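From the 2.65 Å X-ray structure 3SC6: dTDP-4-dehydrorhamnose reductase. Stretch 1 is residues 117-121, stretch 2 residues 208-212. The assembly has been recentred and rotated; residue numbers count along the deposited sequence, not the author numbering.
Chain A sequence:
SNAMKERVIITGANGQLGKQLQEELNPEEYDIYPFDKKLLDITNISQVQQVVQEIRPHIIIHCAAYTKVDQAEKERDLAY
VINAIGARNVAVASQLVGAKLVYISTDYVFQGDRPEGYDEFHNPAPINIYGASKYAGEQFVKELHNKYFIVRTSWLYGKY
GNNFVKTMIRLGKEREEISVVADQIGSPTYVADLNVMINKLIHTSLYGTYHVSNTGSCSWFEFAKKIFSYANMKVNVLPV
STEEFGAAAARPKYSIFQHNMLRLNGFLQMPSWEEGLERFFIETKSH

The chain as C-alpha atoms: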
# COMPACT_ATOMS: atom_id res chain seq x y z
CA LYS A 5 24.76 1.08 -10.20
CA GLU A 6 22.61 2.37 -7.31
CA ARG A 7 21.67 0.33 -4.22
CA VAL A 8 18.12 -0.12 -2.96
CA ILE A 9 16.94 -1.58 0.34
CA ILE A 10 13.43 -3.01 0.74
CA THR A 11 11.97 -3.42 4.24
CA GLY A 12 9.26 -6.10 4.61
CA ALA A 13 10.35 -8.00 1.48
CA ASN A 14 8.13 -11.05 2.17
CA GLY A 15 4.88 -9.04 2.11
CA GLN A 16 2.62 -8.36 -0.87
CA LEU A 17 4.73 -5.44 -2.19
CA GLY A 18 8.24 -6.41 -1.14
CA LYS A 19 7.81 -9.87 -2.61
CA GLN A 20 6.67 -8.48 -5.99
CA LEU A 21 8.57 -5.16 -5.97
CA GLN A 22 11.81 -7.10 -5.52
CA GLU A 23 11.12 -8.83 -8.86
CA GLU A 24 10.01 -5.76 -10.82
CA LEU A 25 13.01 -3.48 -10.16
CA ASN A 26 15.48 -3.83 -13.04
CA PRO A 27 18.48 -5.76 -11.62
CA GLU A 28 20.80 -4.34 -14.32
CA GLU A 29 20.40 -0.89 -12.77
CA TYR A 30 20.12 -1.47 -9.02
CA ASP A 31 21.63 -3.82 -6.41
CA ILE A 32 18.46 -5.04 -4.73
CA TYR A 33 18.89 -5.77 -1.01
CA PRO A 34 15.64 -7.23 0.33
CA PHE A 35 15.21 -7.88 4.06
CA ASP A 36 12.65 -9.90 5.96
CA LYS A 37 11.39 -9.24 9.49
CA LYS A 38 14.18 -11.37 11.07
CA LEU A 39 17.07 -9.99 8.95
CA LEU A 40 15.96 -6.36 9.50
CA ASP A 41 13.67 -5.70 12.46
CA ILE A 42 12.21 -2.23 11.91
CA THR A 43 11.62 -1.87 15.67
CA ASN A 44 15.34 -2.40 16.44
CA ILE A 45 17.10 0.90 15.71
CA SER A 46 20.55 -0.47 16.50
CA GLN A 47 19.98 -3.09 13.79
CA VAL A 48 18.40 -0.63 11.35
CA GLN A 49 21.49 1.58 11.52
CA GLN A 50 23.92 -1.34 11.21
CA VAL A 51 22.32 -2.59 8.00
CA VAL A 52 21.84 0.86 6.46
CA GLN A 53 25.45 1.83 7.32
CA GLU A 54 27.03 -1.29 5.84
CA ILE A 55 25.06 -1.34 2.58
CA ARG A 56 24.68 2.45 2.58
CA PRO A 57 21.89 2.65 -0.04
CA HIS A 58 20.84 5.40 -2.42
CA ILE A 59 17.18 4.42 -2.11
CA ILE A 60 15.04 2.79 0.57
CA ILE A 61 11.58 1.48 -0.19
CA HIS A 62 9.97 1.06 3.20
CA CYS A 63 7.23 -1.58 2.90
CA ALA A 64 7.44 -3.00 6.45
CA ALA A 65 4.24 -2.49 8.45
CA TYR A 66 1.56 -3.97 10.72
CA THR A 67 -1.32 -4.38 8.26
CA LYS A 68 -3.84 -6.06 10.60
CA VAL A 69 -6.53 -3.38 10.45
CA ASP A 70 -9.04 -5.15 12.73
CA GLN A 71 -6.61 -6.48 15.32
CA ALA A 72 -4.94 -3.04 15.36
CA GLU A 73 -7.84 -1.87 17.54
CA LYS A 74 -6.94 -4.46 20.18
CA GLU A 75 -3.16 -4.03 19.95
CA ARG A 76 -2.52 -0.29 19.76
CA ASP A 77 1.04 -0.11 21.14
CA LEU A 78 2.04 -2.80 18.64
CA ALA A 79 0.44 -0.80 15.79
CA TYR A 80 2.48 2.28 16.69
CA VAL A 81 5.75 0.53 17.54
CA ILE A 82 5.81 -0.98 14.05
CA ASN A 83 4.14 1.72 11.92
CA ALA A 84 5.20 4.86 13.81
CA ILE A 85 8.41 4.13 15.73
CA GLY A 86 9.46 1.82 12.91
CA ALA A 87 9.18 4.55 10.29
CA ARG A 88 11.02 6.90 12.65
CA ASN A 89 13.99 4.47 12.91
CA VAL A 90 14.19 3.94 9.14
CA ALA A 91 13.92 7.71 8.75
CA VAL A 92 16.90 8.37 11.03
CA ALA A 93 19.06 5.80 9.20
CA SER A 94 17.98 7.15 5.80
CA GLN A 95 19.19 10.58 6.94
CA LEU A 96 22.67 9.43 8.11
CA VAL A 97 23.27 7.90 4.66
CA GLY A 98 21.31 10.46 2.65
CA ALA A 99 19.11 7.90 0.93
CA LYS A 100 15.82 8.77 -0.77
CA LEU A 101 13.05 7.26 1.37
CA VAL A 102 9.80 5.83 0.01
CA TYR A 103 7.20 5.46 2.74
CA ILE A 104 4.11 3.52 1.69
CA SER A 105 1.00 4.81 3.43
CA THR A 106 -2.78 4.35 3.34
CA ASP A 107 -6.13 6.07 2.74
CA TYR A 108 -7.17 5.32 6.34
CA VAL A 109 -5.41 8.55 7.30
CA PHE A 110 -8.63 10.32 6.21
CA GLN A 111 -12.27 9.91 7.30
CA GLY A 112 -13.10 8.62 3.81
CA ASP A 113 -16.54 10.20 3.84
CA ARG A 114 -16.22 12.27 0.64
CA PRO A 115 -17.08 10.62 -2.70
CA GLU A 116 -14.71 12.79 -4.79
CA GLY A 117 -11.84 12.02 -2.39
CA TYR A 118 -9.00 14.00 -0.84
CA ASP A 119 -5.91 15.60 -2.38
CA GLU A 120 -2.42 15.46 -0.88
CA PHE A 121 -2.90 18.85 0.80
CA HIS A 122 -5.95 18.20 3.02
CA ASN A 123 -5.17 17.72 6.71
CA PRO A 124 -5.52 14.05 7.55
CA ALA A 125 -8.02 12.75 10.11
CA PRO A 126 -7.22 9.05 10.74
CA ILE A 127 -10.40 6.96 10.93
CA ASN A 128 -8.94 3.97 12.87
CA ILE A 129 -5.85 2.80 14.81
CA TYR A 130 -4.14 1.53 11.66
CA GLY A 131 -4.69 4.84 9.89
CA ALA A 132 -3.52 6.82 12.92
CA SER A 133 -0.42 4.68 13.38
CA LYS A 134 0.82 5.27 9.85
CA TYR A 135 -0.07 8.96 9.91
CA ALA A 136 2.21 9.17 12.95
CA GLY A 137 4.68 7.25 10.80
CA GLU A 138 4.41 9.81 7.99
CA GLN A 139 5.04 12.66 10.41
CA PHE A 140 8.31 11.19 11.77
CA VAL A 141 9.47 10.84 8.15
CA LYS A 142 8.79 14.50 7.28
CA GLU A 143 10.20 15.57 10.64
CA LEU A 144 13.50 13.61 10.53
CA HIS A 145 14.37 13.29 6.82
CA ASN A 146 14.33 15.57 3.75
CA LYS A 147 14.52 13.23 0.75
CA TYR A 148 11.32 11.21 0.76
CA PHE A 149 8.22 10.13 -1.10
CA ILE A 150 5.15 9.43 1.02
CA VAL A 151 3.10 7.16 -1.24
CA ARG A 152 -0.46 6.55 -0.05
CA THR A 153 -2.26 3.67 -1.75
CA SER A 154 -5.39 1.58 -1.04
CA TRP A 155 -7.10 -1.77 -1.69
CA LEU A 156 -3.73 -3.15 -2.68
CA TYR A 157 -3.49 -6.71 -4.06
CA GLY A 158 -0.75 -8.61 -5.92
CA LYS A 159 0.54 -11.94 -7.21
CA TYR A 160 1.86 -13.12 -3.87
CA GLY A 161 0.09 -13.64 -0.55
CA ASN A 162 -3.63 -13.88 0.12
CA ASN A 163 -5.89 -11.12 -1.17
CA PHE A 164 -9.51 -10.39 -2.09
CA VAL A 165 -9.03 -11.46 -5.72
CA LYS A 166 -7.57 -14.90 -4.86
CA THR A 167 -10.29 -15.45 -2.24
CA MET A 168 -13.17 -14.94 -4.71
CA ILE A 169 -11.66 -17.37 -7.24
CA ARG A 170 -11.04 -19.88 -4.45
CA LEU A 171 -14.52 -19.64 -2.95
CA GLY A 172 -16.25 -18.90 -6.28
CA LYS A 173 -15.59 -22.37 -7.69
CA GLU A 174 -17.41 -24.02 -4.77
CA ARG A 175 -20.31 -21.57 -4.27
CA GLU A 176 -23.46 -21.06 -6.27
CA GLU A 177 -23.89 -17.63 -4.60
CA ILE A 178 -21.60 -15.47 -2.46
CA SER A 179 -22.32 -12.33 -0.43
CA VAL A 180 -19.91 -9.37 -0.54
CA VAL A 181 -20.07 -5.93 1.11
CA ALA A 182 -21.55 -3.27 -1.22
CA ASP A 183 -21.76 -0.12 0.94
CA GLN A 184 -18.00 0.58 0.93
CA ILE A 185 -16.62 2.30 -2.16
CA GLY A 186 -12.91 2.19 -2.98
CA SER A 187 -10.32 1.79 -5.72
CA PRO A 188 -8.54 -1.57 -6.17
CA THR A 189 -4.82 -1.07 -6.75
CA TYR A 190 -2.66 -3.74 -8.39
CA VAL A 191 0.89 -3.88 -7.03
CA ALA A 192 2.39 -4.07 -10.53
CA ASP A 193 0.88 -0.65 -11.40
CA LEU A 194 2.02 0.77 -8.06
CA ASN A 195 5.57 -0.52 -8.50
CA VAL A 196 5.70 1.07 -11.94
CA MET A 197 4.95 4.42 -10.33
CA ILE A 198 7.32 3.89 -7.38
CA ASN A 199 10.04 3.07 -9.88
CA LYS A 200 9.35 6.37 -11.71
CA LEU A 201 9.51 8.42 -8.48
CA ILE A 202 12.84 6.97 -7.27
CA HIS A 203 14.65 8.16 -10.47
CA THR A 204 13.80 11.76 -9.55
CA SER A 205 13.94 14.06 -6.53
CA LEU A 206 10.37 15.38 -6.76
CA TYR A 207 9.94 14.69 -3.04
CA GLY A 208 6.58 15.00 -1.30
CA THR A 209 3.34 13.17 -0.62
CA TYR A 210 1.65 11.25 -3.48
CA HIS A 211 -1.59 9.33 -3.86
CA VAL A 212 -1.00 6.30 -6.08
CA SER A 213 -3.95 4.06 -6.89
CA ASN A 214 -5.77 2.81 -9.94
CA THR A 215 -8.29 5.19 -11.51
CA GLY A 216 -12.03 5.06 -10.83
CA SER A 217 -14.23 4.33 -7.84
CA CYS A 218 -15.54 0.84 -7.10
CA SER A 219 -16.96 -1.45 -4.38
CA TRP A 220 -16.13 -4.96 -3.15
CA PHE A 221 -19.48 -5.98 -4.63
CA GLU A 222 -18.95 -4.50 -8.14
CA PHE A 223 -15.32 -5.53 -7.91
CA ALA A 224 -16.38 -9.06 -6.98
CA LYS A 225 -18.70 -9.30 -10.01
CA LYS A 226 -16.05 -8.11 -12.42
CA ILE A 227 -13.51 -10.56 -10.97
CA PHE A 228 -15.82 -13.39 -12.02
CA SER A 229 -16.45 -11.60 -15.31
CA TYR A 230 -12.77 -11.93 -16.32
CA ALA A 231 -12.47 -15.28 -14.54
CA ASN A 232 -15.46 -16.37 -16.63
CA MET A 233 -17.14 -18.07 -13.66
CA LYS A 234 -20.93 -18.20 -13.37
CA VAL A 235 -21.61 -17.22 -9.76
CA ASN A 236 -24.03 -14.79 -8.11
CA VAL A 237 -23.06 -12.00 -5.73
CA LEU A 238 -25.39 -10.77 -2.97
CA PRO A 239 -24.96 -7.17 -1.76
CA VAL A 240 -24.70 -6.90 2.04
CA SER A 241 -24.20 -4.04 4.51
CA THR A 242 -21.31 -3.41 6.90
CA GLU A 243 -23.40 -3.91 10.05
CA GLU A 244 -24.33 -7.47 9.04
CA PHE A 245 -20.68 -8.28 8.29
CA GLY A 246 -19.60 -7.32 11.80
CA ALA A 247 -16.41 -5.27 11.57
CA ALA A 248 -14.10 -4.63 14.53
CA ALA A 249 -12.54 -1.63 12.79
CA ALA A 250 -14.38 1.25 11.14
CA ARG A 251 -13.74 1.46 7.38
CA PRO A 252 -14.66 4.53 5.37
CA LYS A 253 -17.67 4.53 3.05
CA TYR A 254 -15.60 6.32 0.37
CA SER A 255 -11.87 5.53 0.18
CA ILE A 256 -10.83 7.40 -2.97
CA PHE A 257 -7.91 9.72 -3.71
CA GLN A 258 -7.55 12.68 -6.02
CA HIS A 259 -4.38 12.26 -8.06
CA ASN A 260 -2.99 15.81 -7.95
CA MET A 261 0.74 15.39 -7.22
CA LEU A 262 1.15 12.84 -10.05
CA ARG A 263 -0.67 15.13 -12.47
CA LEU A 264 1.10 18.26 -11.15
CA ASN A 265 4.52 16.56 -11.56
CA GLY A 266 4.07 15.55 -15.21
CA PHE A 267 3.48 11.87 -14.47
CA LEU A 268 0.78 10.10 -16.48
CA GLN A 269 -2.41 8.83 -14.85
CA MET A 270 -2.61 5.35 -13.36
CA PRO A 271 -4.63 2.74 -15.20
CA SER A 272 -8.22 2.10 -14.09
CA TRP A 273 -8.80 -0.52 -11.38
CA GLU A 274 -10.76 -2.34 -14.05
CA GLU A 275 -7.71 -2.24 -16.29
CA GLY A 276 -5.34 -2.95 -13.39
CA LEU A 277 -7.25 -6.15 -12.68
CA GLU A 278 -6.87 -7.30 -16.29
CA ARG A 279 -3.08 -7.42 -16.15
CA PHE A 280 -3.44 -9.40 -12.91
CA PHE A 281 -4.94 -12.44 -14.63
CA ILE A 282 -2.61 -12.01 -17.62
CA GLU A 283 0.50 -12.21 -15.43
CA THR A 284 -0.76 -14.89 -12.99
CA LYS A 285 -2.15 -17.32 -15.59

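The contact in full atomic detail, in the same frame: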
# COMPACT_ATOMS: atom_id res chain seq x y z
N GLY A 117 -13.14 12.32 -2.98
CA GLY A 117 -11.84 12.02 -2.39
C GLY A 117 -11.10 13.21 -1.80
O GLY A 117 -11.64 14.31 -1.69
N TYR A 118 -9.85 12.97 -1.43
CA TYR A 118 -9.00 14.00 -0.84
C TYR A 118 -7.71 14.15 -1.64
O TYR A 118 -7.24 13.19 -2.25
CB TYR A 118 -8.62 13.58 0.58
CG TYR A 118 -9.80 13.35 1.50
CD1 TYR A 118 -10.30 14.38 2.29
CD2 TYR A 118 -10.40 12.10 1.58
CE1 TYR A 118 -11.38 14.17 3.14
CE2 TYR A 118 -11.48 11.88 2.42
CZ TYR A 118 -11.97 12.92 3.20
OH TYR A 118 -13.04 12.71 4.04
N ASP A 119 -7.16 15.36 -1.66
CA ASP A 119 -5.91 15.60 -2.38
C ASP A 119 -4.80 15.48 -1.34
O ASP A 119 -5.07 15.33 -0.14
CB ASP A 119 -5.85 16.95 -3.11
CG ASP A 119 -5.88 18.14 -2.18
OD1 ASP A 119 -5.83 19.28 -2.69
OD2 ASP A 119 -5.92 17.96 -0.95
N GLU A 120 -3.55 15.58 -1.78
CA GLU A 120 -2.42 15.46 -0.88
C GLU A 120 -2.28 16.61 0.11
O GLU A 120 -1.53 16.49 1.08
CB GLU A 120 -1.11 15.31 -1.66
CG GLU A 120 -1.02 14.12 -2.64
CD GLU A 120 -1.95 14.22 -3.86
OE1 GLU A 120 -2.74 15.18 -3.96
OE2 GLU A 120 -1.87 13.33 -4.73
N PHE A 121 -3.00 17.70 -0.10
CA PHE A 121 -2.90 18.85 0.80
C PHE A 121 -3.89 18.93 1.96
O PHE A 121 -3.67 19.72 2.89
CB PHE A 121 -2.95 20.14 -0.01
CG PHE A 121 -1.90 20.21 -1.07
CD1 PHE A 121 -0.60 20.58 -0.76
CD2 PHE A 121 -2.21 19.90 -2.39
CE1 PHE A 121 0.37 20.63 -1.73
CE2 PHE A 121 -1.25 19.95 -3.37
CZ PHE A 121 0.05 20.32 -3.05
N GLY A 208 7.89 14.57 -1.76
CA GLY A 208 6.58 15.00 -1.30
C GLY A 208 5.66 13.85 -1.02
O GLY A 208 6.09 12.70 -0.90
N THR A 209 4.37 14.16 -0.90
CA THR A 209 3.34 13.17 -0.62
C THR A 209 2.56 12.92 -1.91
O THR A 209 2.15 13.86 -2.57
CB THR A 209 2.37 13.68 0.47
OG1 THR A 209 3.09 14.01 1.66
CG2 THR A 209 1.33 12.63 0.78
N TYR A 210 2.37 11.65 -2.26
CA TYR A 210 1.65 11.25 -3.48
C TYR A 210 0.61 10.17 -3.30
O TYR A 210 0.84 9.18 -2.60
CB TYR A 210 2.65 10.68 -4.48
CG TYR A 210 3.66 11.63 -5.05
CD1 TYR A 210 3.46 12.22 -6.29
CD2 TYR A 210 4.82 11.94 -4.35
CE1 TYR A 210 4.38 13.07 -6.83
CE2 TYR A 210 5.76 12.81 -4.89
CZ TYR A 210 5.53 13.37 -6.13
OH TYR A 210 6.44 14.24 -6.69
N HIS A 211 -0.55 10.34 -3.94
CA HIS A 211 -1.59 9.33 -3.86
C HIS A 211 -1.48 8.49 -5.12
O HIS A 211 -1.70 8.98 -6.23
CB HIS A 211 -3.01 9.89 -3.75
CG HIS A 211 -3.27 10.69 -2.52
ND1 HIS A 211 -4.29 11.61 -2.42
CD2 HIS A 211 -2.58 10.77 -1.36
CE1 HIS A 211 -4.26 12.16 -1.23
NE2 HIS A 211 -3.22 11.69 -0.57
N VAL A 212 -1.14 7.22 -4.95
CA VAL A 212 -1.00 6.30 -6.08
C VAL A 212 -1.98 5.15 -5.94
O VAL A 212 -1.88 4.34 -5.02
CB VAL A 212 0.42 5.74 -6.18
CG1 VAL A 212 0.53 4.78 -7.36
CG2 VAL A 212 1.43 6.87 -6.31
O HOH W 1 -1.18 11.78 -6.75

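How do the two backbones meet? The second stretch is largely strand, whereas 117-121 has no regular helix or strand, and no backbone-to-backbone hydrogen bond joins them. Their closest C-alpha approach is between Glu120 CA and Thr209 CA, 6.2 Å apart. Along the second stretch the side chains alternate: the CA-to-CB bonds of Thr209 and His211 point toward the other stretch, and those of Tyr210 and Val212 point away. In the irregular segment Glu120 points toward the strand, while Asp119 and Phe121 point away. Two glycines, Gly117 and Gly208, lie outside the contact itself; both have positive phi angles at which a CB would be jammed against the carbonyl O of the preceding residue, so the backbone alone calls for glycine there.

Why does Glu120 dominate its side of the contact? It is buried, and the strand covers more of its surface than of any other residue in its stretch. With chi1 in m and chi2 in p, its chain bends so that the methylene carbons lie against the strand before the carboxylate is reached. Glu120 CG sits 3.2 Å from Thr209 O and 4.0 Å from Tyr210 CA, while Glu120 CB and Thr209 CG2 make a looser aliphatic contact at 4.4 Å. The carboxylate then arrives beside the backbone of His211, where His211 N donates a weak hydrogen bond to Glu120 OE2 at 3.4 Å, with an N-H...O angle of 148°. The long distance suggests that this bond contributes modestly by itself.

What supplements that weak bond? Water 1 donates hydrogen bonds to both Glu120 OE2, with its O 2.6 Å away, and His211 O, with its O 2.9 Å away. It thus links the carboxylate to the strand's backbone by a second route. Since Glu120 OE2 accepts both from His211 N and from the water, one carboxylate oxygen is tied to the two polar ends of the same residue's backbone, directly at the amide and through solvent at the carbonyl.

How is the imidazole of His211 held? Its ring packs against the side chain of Glu120 and the backbone before it. Glu120 CG lies 3.9 Å from the ring centroid and only 7° off the ring normal, a CH-pi contact squarely over the face. Glu120 OE2 is over a face as well, 3.7 Å from His211 CG. At the ring edge, near its plane, Tyr118 O approaches His211 CE1 to 3.3 Å. Asp119 C also comes within 3.4 Å of His211 CE1. Tyr118 therefore meets the ring through its carbonyl, while the end of its side chain leads away from the strand. Both ring nitrogens are hydrogen-bonded elsewhere in the structure. Asp119, whose CA-to-CB bond points away from the strand, bonds within its own stretch: Asp119 OD2 accepts a weak hydrogen bond from Phe121 N at 3.1 Å.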